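Local atomic coordinates of hypothetical protein SO0799 (Shewanella oneidensis, PDB entry 1YUD), a protein that is of unknown function but belongs to the cupin superfamily, and probably shares the small beta-barrel fold of that group. Residues A[71-85]-A[117-131]. Sequence-based numbering, arbitrary orientation.
Sequences EMWYFHAGQSLTIYM and FGSAMNQDGFSLVGC
Strand 71-76 runs antiparallel to strand 126-131, and strand 81-85 antiparallel to strand 117-121; both segments pass from one sheet of the cupin barrel into the other. A beta bulge between Phe75 and Ala77 shifts the register by one residue. Tyr74 and Gly130 form two backbone hydrogen bonds, with Tyr74 N 2.7 Å from Gly130 O. In the other sheet Tyr84 and Gly118 do the same.

Trp73 lies between the two sheets. Cys131 SG sits over one face of its indole, 3.7 Å from the centroid of the five-membered ring. Ile83 CD1 covers the opposite face, toward the rim. Val129 CG1 meets Trp73 CE3 at 3.8 Å. An alanine in place of Trp73 would probably open a gap between the sheets and leave Cys131 SG without its aromatic partner.

Leu81 CD1 reaches Val129 CG2 from the second sheet. At the turn, Gly78 CA packs over the face of the Phe126 ring. Tyr74 stacks on Tyr74 of the second subunit. Asn122 has CG beside its backbone N (chi1 -86°), which turns its amide to Ser80 and Thr82. Ser80 OG donates to Asn122 OD1 at 2.7 Å, in the carbonyl plane and on a lone pair.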
ATOM      1  N   GLU A  71      10.355  -0.047   4.148  1.00 41.79           N
ATOM      2  CA  GLU A  71       8.953  -0.109   4.466  1.00 42.02           C
ATOM      3  C   GLU A  71       8.198   0.824   3.553  1.00 42.02           C
ATOM      4  O   GLU A  71       8.499   2.006   3.469  1.00 45.21           O
ATOM      5  CB  GLU A  71       8.731   0.279   5.925  1.00 42.50           C
ATOM      6  CG  GLU A  71       7.371  -0.104   6.467  1.00 46.29           C
ATOM      7  CD  GLU A  71       7.219   0.251   7.935  1.00 50.47           C
ATOM      8  OE1 GLU A  71       6.903   1.420   8.255  1.00 51.79           O
ATOM      9  OE2 GLU A  71       7.440  -0.642   8.776  1.00 52.68           O
HETATM   10  N   MSE A  72       7.224   0.300   2.837  1.00 40.62           N
HETATM   11  CA  MSE A  72       6.471   1.169   1.984  1.00 41.34           C
HETATM   12  C   MSE A  72       5.295   1.698   2.792  1.00 41.23           C
HETATM   13  O   MSE A  72       4.799   1.037   3.704  1.00 42.09           O
HETATM   14  CB  MSE A  72       6.025   0.415   0.730  1.00 45.27           C
HETATM   15  CG  MSE A  72       7.099   0.391  -0.375  1.00 46.68           C
HETATM   16 SE   MSE A  72       7.449   2.150  -1.158  1.00 54.98          SE
HETATM   17  CE  MSE A  72       5.714   2.430  -1.974  1.00 45.69           C
ATOM     18  N   TRP A  73       4.871   2.914   2.487  1.00 39.98           N
ATOM     19  CA  TRP A  73       3.760   3.502   3.194  1.00 39.16           C
ATOM     20  C   TRP A  73       2.680   3.884   2.213  1.00 38.81           C
ATOM     21  O   TRP A  73       2.921   4.636   1.273  1.00 40.19           O
ATOM     22  CB  TRP A  73       4.219   4.735   3.972  1.00 39.95           C
ATOM     23  CG  TRP A  73       4.931   4.406   5.260  1.00 43.48           C
ATOM     24  CD1 TRP A  73       6.038   3.620   5.407  1.00 44.34           C
ATOM     25  CD2 TRP A  73       4.594   4.876   6.577  1.00 42.99           C
ATOM     26  NE1 TRP A  73       6.416   3.573   6.733  1.00 44.47           N
ATOM     27  CE2 TRP A  73       5.546   4.336   7.473  1.00 43.65           C
ATOM     28  CE3 TRP A  73       3.582   5.704   7.086  1.00 43.08           C
ATOM     29  CZ2 TRP A  73       5.520   4.597   8.849  1.00 42.96           C
ATOM     30  CZ3 TRP A  73       3.555   5.966   8.453  1.00 43.34           C
ATOM     31  CH2 TRP A  73       4.523   5.412   9.319  1.00 43.18           C
ATOM     32  N   TYR A  74       1.482   3.361   2.424  1.00 37.00           N
ATOM     33  CA  TYR A  74       0.367   3.684   1.548  1.00 35.92           C
ATOM     34  C   TYR A  74      -0.582   4.549   2.364  1.00 36.83           C
ATOM     35  O   TYR A  74      -0.529   4.544   3.593  1.00 39.47           O
ATOM     36  CB  TYR A  74      -0.303   2.386   1.085  1.00 33.52           C
ATOM     37  CG  TYR A  74       0.658   1.509   0.309  1.00 29.19           C
ATOM     38  CD1 TYR A  74       0.816   1.667  -1.064  1.00 25.13           C
ATOM     39  CD2 TYR A  74       1.480   0.603   0.965  1.00 25.30           C
ATOM     40  CE1 TYR A  74       1.774   0.950  -1.760  1.00 24.55           C
ATOM     41  CE2 TYR A  74       2.447  -0.110   0.281  1.00 25.42           C
ATOM     42  CZ  TYR A  74       2.594   0.074  -1.084  1.00 25.36           C
ATOM     43  OH  TYR A  74       3.615  -0.555  -1.760  1.00 24.38           O
ATOM     44  N   PHE A  75      -1.441   5.300   1.700  1.00 36.17           N
ATOM     45  CA  PHE A  75      -2.370   6.154   2.416  1.00 35.81           C
ATOM     46  C   PHE A  75      -3.807   5.758   2.110  1.00 36.38           C
ATOM     47  O   PHE A  75      -4.257   5.840   0.958  1.00 35.36           O
ATOM     48  CB  PHE A  75      -2.153   7.615   2.022  1.00 34.60           C
ATOM     49  CG  PHE A  75      -2.965   8.577   2.822  1.00 33.97           C
ATOM     50  CD1 PHE A  75      -2.528   8.992   4.080  1.00 36.46           C
ATOM     51  CD2 PHE A  75      -4.183   9.049   2.339  1.00 33.47           C
ATOM     52  CE1 PHE A  75      -3.300   9.878   4.862  1.00 35.22           C
ATOM     53  CE2 PHE A  75      -4.966   9.925   3.100  1.00 34.76           C
ATOM     54  CZ  PHE A  75      -4.519  10.344   4.369  1.00 34.71           C
ATOM     55  N   HIS A  76      -4.536   5.355   3.143  1.00 37.23           N
ATOM     56  CA  HIS A  76      -5.929   4.956   2.963  1.00 39.18           C
ATOM     57  C   HIS A  76      -6.903   6.101   3.170  1.00 40.57           C
ATOM     58  O   HIS A  76      -7.727   6.400   2.292  1.00 41.18           O
ATOM     59  CB  HIS A  76      -6.277   3.825   3.914  1.00 36.76           C
ATOM     60  CG  HIS A  76      -5.451   2.600   3.709  1.00 35.30           C
ATOM     61  ND1 HIS A  76      -5.446   1.903   2.522  1.00 33.19           N
ATOM     62  CD2 HIS A  76      -4.640   1.917   4.553  1.00 35.08           C
ATOM     63  CE1 HIS A  76      -4.674   0.837   2.647  1.00 35.63           C
ATOM     64  NE2 HIS A  76      -4.175   0.820   3.868  1.00 32.47           N
ATOM     65  N   ALA A  77      -6.809   6.746   4.332  1.00 42.32           N
ATOM     66  CA  ALA A  77      -7.708   7.854   4.635  1.00 42.38           C
ATOM     67  C   ALA A  77      -7.351   8.557   5.931  1.00 42.09           C
ATOM     68  O   ALA A  77      -6.492   8.101   6.687  1.00 41.08           O
ATOM     69  CB  ALA A  77      -9.152   7.351   4.700  1.00 42.84           C
ATOM     70  N   GLY A  78      -8.012   9.682   6.180  1.00 43.13           N
ATOM     71  CA  GLY A  78      -7.738  10.406   7.404  1.00 45.99           C
ATOM     72  C   GLY A  78      -6.911  11.675   7.289  1.00 46.18           C
ATOM     73  O   GLY A  78      -7.202  12.536   6.458  1.00 46.36           O
ATOM     74  N   GLN A  79      -5.871  11.775   8.117  1.00 45.65           N
ATOM     75  CA  GLN A  79      -5.023  12.963   8.170  1.00 47.00           C
ATOM     76  C   GLN A  79      -3.601  12.793   7.671  1.00 46.74           C
ATOM     77  O   GLN A  79      -2.861  11.954   8.165  1.00 46.48           O
ATOM     78  CB  GLN A  79      -4.949  13.496   9.615  1.00 48.75           C
ATOM     79  CG  GLN A  79      -5.512  14.890   9.814  1.00 48.09           C
ATOM     80  CD  GLN A  79      -7.007  14.892   9.801  1.00 48.45           C
ATOM     81  OE1 GLN A  79      -7.643  15.907   9.512  1.00 51.37           O
ATOM     82  NE2 GLN A  79      -7.590  13.750  10.127  1.00 51.44           N
ATOM     83  N   SER A  80      -3.213  13.630   6.716  1.00 48.35           N
ATOM     84  CA  SER A  80      -1.866  13.581   6.173  1.00 50.61           C
ATOM     85  C   SER A  80      -0.886  13.461   7.338  1.00 51.18           C
ATOM     86  O   SER A  80      -1.069  14.109   8.365  1.00 53.13           O
ATOM     87  CB  SER A  80      -1.568  14.862   5.409  1.00 51.37           C
ATOM     88  OG  SER A  80      -1.118  15.852   6.313  1.00 51.74           O
ATOM     89  N   LEU A  81       0.144  12.634   7.185  1.00 52.02           N
ATOM     90  CA  LEU A  81       1.139  12.448   8.245  1.00 52.15           C
ATOM     91  C   LEU A  81       2.437  13.171   7.907  1.00 52.06           C
ATOM     92  O   LEU A  81       2.479  14.036   7.033  1.00 53.42           O
ATOM     93  CB  LEU A  81       1.429  10.955   8.445  1.00 51.68           C
ATOM     94  CG  LEU A  81       0.199  10.050   8.562  1.00 52.20           C
ATOM     95  CD1 LEU A  81       0.646   8.619   8.749  1.00 53.42           C
ATOM     96  CD2 LEU A  81      -0.660  10.476   9.728  1.00 51.88           C
ATOM     97  N   THR A  82       3.502  12.812   8.602  1.00 51.43           N
ATOM     98  CA  THR A  82       4.790  13.421   8.346  1.00 50.48           C
ATOM     99  C   THR A  82       5.812  12.453   8.860  1.00 50.98           C
ATOM    100  O   THR A  82       5.820  12.115  10.037  1.00 51.65           O
ATOM    101  CB  THR A  82       4.932  14.753   9.072  1.00 50.10           C
ATOM    102  OG1 THR A  82       3.895  15.633   8.625  1.00 52.28           O
ATOM    103  CG2 THR A  82       6.281  15.386   8.776  1.00 49.96           C
ATOM    104  N   ILE A  83       6.663  11.978   7.964  1.00 51.34           N
ATOM    105  CA  ILE A  83       7.672  11.021   8.364  1.00 51.12           C
ATOM    106  C   ILE A  83       8.951  11.757   8.698  1.00 51.92           C
ATOM    107  O   ILE A  83       9.564  12.382   7.837  1.00 53.34           O
ATOM    108  CB  ILE A  83       7.962  10.020   7.241  1.00 51.15           C
ATOM    109  CG1 ILE A  83       6.650   9.564   6.590  1.00 50.89           C
ATOM    110  CG2 ILE A  83       8.737   8.848   7.792  1.00 49.08           C
ATOM    111  CD1 ILE A  83       5.802   8.692   7.458  1.00 50.06           C
ATOM    112  N   TYR A  84       9.345  11.696   9.960  1.00 52.17           N
ATOM    113  CA  TYR A  84      10.565  12.340  10.385  1.00 51.95           C
ATOM    114  C   TYR A  84      11.612  11.237  10.392  1.00 53.79           C
ATOM    115  O   TYR A  84      11.466  10.234  11.087  1.00 52.04           O
ATOM    116  CB  TYR A  84      10.389  12.947  11.781  1.00 51.35           C
ATOM    117  CG  TYR A  84       9.229  13.919  11.894  1.00 49.80           C
ATOM    118  CD1 TYR A  84       7.920  13.467  11.900  1.00 47.93           C
ATOM    119  CD2 TYR A  84       9.449  15.290  11.992  1.00 48.30           C
ATOM    120  CE1 TYR A  84       6.851  14.348  12.003  1.00 49.94           C
ATOM    121  CE2 TYR A  84       8.389  16.185  12.095  1.00 48.78           C
ATOM    122  CZ  TYR A  84       7.082  15.709  12.101  1.00 50.22           C
ATOM    123  OH  TYR A  84       6.007  16.587  12.221  1.00 48.73           O
HETATM  124  N   MSE A  85      12.657  11.418   9.593  1.00 57.58           N
HETATM  125  CA  MSE A  85      13.726  10.431   9.486  1.00 60.53           C
HETATM  126  C   MSE A  85      15.068  11.052   9.832  1.00 61.97           C
HETATM  127  O   MSE A  85      15.331  12.205   9.493  1.00 63.44           O
HETATM  128  CB  MSE A  85      13.778   9.873   8.059  1.00 62.65           C
HETATM  129  CG  MSE A  85      12.504   9.161   7.607  1.00 66.19           C
HETATM  130 SE   MSE A  85      12.189   9.349   5.701  1.00 73.99          SE
HETATM  131  CE  MSE A  85      13.908   8.660   5.137  1.00 70.16           C
ATOM    132  N   PHE A 117      13.332   6.545  12.344  1.00 49.57           N
ATOM    133  CA  PHE A 117      12.213   7.394  11.951  1.00 46.50           C
ATOM    134  C   PHE A 117      10.963   7.244  12.821  1.00 46.86           C
ATOM    135  O   PHE A 117      10.819   6.276  13.577  1.00 46.55           O
ATOM    136  CB  PHE A 117      11.827   7.074  10.506  1.00 43.69           C
ATOM    137  CG  PHE A 117      11.314   5.665  10.313  1.00 38.93           C
ATOM    138  CD1 PHE A 117      12.152   4.568  10.499  1.00 35.79           C
ATOM    139  CD2 PHE A 117       9.991   5.439   9.954  1.00 35.25           C
ATOM    140  CE1 PHE A 117      11.676   3.263  10.328  1.00 35.47           C
ATOM    141  CE2 PHE A 117       9.511   4.144   9.781  1.00 35.27           C
ATOM    142  CZ  PHE A 117      10.353   3.055   9.969  1.00 34.00           C
ATOM    143  N   GLY A 118      10.057   8.209  12.666  1.00 45.12           N
ATOM    144  CA  GLY A 118       8.808   8.232  13.396  1.00 44.36           C
ATOM    145  C   GLY A 118       7.828   9.090  12.622  1.00 46.02           C
ATOM    146  O   GLY A 118       8.178   9.646  11.587  1.00 46.87           O
ATOM    147  N   SER A 119       6.599   9.216  13.099  1.00 46.92           N
ATOM    148  CA  SER A 119       5.630  10.023  12.385  1.00 47.56           C
ATOM    149  C   SER A 119       4.498  10.532  13.263  1.00 50.56           C
ATOM    150  O   SER A 119       4.085   9.885  14.220  1.00 50.22           O
ATOM    151  CB  SER A 119       5.044   9.225  11.226  1.00 44.42           C
ATOM    152  OG  SER A 119       4.024   9.960  10.567  1.00 44.29           O
ATOM    153  N   ALA A 120       3.998  11.706  12.912  1.00 53.93           N
ATOM    154  CA  ALA A 120       2.898  12.318  13.622  1.00 57.74           C
ATOM    155  C   ALA A 120       1.882  12.694  12.561  1.00 59.34           C
ATOM    156  O   ALA A 120       2.176  12.612  11.374  1.00 60.01           O
ATOM    157  CB  ALA A 120       3.380  13.561  14.365  1.00 58.90           C
HETATM  158  N   MSE A 121       0.683  13.083  12.973  1.00 62.35           N
HETATM  159  CA  MSE A 121      -0.316  13.489  11.999  1.00 64.80           C
HETATM  160  C   MSE A 121      -0.007  14.955  11.731  1.00 64.25           C
HETATM  161  O   MSE A 121       0.944  15.489  12.293  1.00 64.20           O
HETATM  162  CB  MSE A 121      -1.724  13.356  12.574  1.00 68.09           C
HETATM  163  CG  MSE A 121      -2.059  11.990  13.131  1.00 72.69           C
HETATM  164 SE   MSE A 121      -3.983  11.793  13.258  1.00 84.50          SE
HETATM  165  CE  MSE A 121      -4.319  13.027  14.716  1.00 80.27           C
ATOM    166  N   ASN A 122      -0.795  15.604  10.885  1.00 63.93           N
ATOM    167  CA  ASN A 122      -0.575  17.020  10.597  1.00 65.05           C
ATOM    168  C   ASN A 122      -1.701  17.882  11.180  1.00 66.44           C
ATOM    169  O   ASN A 122      -1.513  19.066  11.460  1.00 65.50           O
ATOM    170  CB  ASN A 122      -0.447  17.242   9.081  1.00 62.90           C
ATOM    171  CG  ASN A 122       0.986  17.041   8.575  1.00 60.34           C
ATOM    172  OD1 ASN A 122       1.199  16.605   7.448  1.00 58.90           O
ATOM    173  ND2 ASN A 122       1.965  17.380   9.404  1.00 57.48           N
ATOM    174  N   GLN A 123      -2.866  17.263  11.358  1.00 69.08           N
ATOM    175  CA  GLN A 123      -4.052  17.908  11.920  1.00 70.62           C
ATOM    176  C   GLN A 123      -4.680  16.920  12.894  1.00 71.87           C
ATOM    177  O   GLN A 123      -4.374  15.729  12.843  1.00 72.37           O
ATOM    178  CB  GLN A 123      -5.076  18.228  10.826  1.00 70.91           C
ATOM    179  CG  GLN A 123      -4.705  19.380   9.896  1.00 73.40           C
ATOM    180  CD  GLN A 123      -4.586  20.716  10.617  1.00 73.89           C
ATOM    181  OE1 GLN A 123      -3.652  20.933  11.392  1.00 74.07           O
ATOM    182  NE2 GLN A 123      -5.539  21.617  10.368  1.00 72.86           N
ATOM    183  N   ASP A 124      -5.548  17.405  13.783  1.00 73.56           N
ATOM    184  CA  ASP A 124      -6.212  16.514  14.736  1.00 73.80           C
ATOM    185  C   ASP A 124      -7.232  15.690  13.959  1.00 72.88           C
ATOM    186  O   ASP A 124      -7.900  16.195  13.054  1.00 72.93           O
ATOM    187  CB  ASP A 124      -6.932  17.292  15.854  1.00 75.72           C
ATOM    188  CG  ASP A 124      -5.970  17.959  16.843  1.00 77.72           C
ATOM    189  OD1 ASP A 124      -4.898  17.383  17.138  1.00 77.06           O
ATOM    190  OD2 ASP A 124      -6.305  19.059  17.343  1.00 78.87           O
ATOM    191  N   GLY A 125      -7.344  14.417  14.315  1.00 71.18           N
ATOM    192  CA  GLY A 125      -8.270  13.537  13.633  1.00 69.09           C
ATOM    193  C   GLY A 125      -7.677  12.147  13.647  1.00 67.65           C
ATOM    194  O   GLY A 125      -7.001  11.781  14.614  1.00 68.16           O
ATOM    195  N   PHE A 126      -7.907  11.367  12.595  1.00 64.86           N
ATOM    196  CA  PHE A 126      -7.350  10.017  12.557  1.00 63.07           C
ATOM    197  C   PHE A 126      -6.576   9.754  11.271  1.00 61.61           C
ATOM    198  O   PHE A 126      -6.668  10.517  10.304  1.00 61.70           O
ATOM    199  CB  PHE A 126      -8.459   8.983  12.652  1.00 61.90           C
ATOM    200  CG  PHE A 126      -9.292   8.899  11.418  1.00 61.04           C
ATOM    201  CD1 PHE A 126     -10.223   9.890  11.130  1.00 60.46           C
ATOM    202  CD2 PHE A 126      -9.137   7.840  10.534  1.00 60.08           C
ATOM    203  CE1 PHE A 126     -10.994   9.828   9.978  1.00 60.54           C
ATOM    204  CE2 PHE A 126      -9.895   7.767   9.383  1.00 60.98           C
ATOM    205  CZ  PHE A 126     -10.831   8.764   9.105  1.00 61.63           C
ATOM    206  N   SER A 127      -5.828   8.653  11.257  1.00 58.31           N
ATOM    207  CA  SER A 127      -5.070   8.282  10.072  1.00 53.47           C
ATOM    208  C   SER A 127      -4.822   6.794   9.927  1.00 51.55           C
ATOM    209  O   SER A 127      -4.091   6.183  10.713  1.00 49.55           O
ATOM    210  CB  SER A 127      -3.750   9.022  10.039  1.00 51.82           C
ATOM    211  OG  SER A 127      -3.988  10.377   9.765  1.00 51.92           O
ATOM    212  N   LEU A 128      -5.470   6.221   8.916  1.00 50.39           N
ATOM    213  CA  LEU A 128      -5.327   4.813   8.586  1.00 47.49           C
ATOM    214  C   LEU A 128      -4.204   4.809   7.555  1.00 45.60           C
ATOM    215  O   LEU A 128      -4.190   5.625   6.625  1.00 42.84           O
ATOM    216  CB  LEU A 128      -6.612   4.258   7.964  1.00 47.32           C
ATOM    217  CG  LEU A 128      -6.473   2.762   7.660  1.00 48.13           C
ATOM    218  CD1 LEU A 128      -6.324   2.023   8.966  1.00 48.09           C
ATOM    219  CD2 LEU A 128      -7.665   2.240   6.877  1.00 48.37           C
ATOM    220  N   VAL A 129      -3.278   3.875   7.714  1.00 43.46           N
ATOM    221  CA  VAL A 129      -2.122   3.803   6.848  1.00 41.64           C
ATOM    222  C   VAL A 129      -1.707   2.371   6.539  1.00 43.08           C
ATOM    223  O   VAL A 129      -1.860   1.468   7.370  1.00 42.52           O
ATOM    224  CB  VAL A 129      -0.952   4.551   7.525  1.00 39.73           C
ATOM    225  CG1 VAL A 129       0.314   3.724   7.516  1.00 35.51           C
ATOM    226  CG2 VAL A 129      -0.764   5.884   6.865  1.00 40.37           C
ATOM    227  N   GLY A 130      -1.177   2.168   5.336  1.00 43.11           N
ATOM    228  CA  GLY A 130      -0.721   0.845   4.959  1.00 42.46           C
ATOM    229  C   GLY A 130       0.789   0.794   5.043  1.00 42.16           C
ATOM    230  O   GLY A 130       1.469   1.672   4.518  1.00 43.34           O
ATOM    231  N   CYS A 131       1.319  -0.221   5.710  1.00 41.71           N
ATOM    232  CA  CYS A 131       2.755  -0.365   5.832  1.00 43.02           C
ATOM    233  C   CYS A 131       3.208  -1.750   5.395  1.00 44.24           C
ATOM    234  O   CYS A 131       2.794  -2.773   5.940  1.00 43.45           O
ATOM    235  CB  CYS A 131       3.209  -0.077   7.268  1.00 43.37           C
ATOM    236  SG  CYS A 131       3.164   1.691   7.718  1.00 45.99           S
TER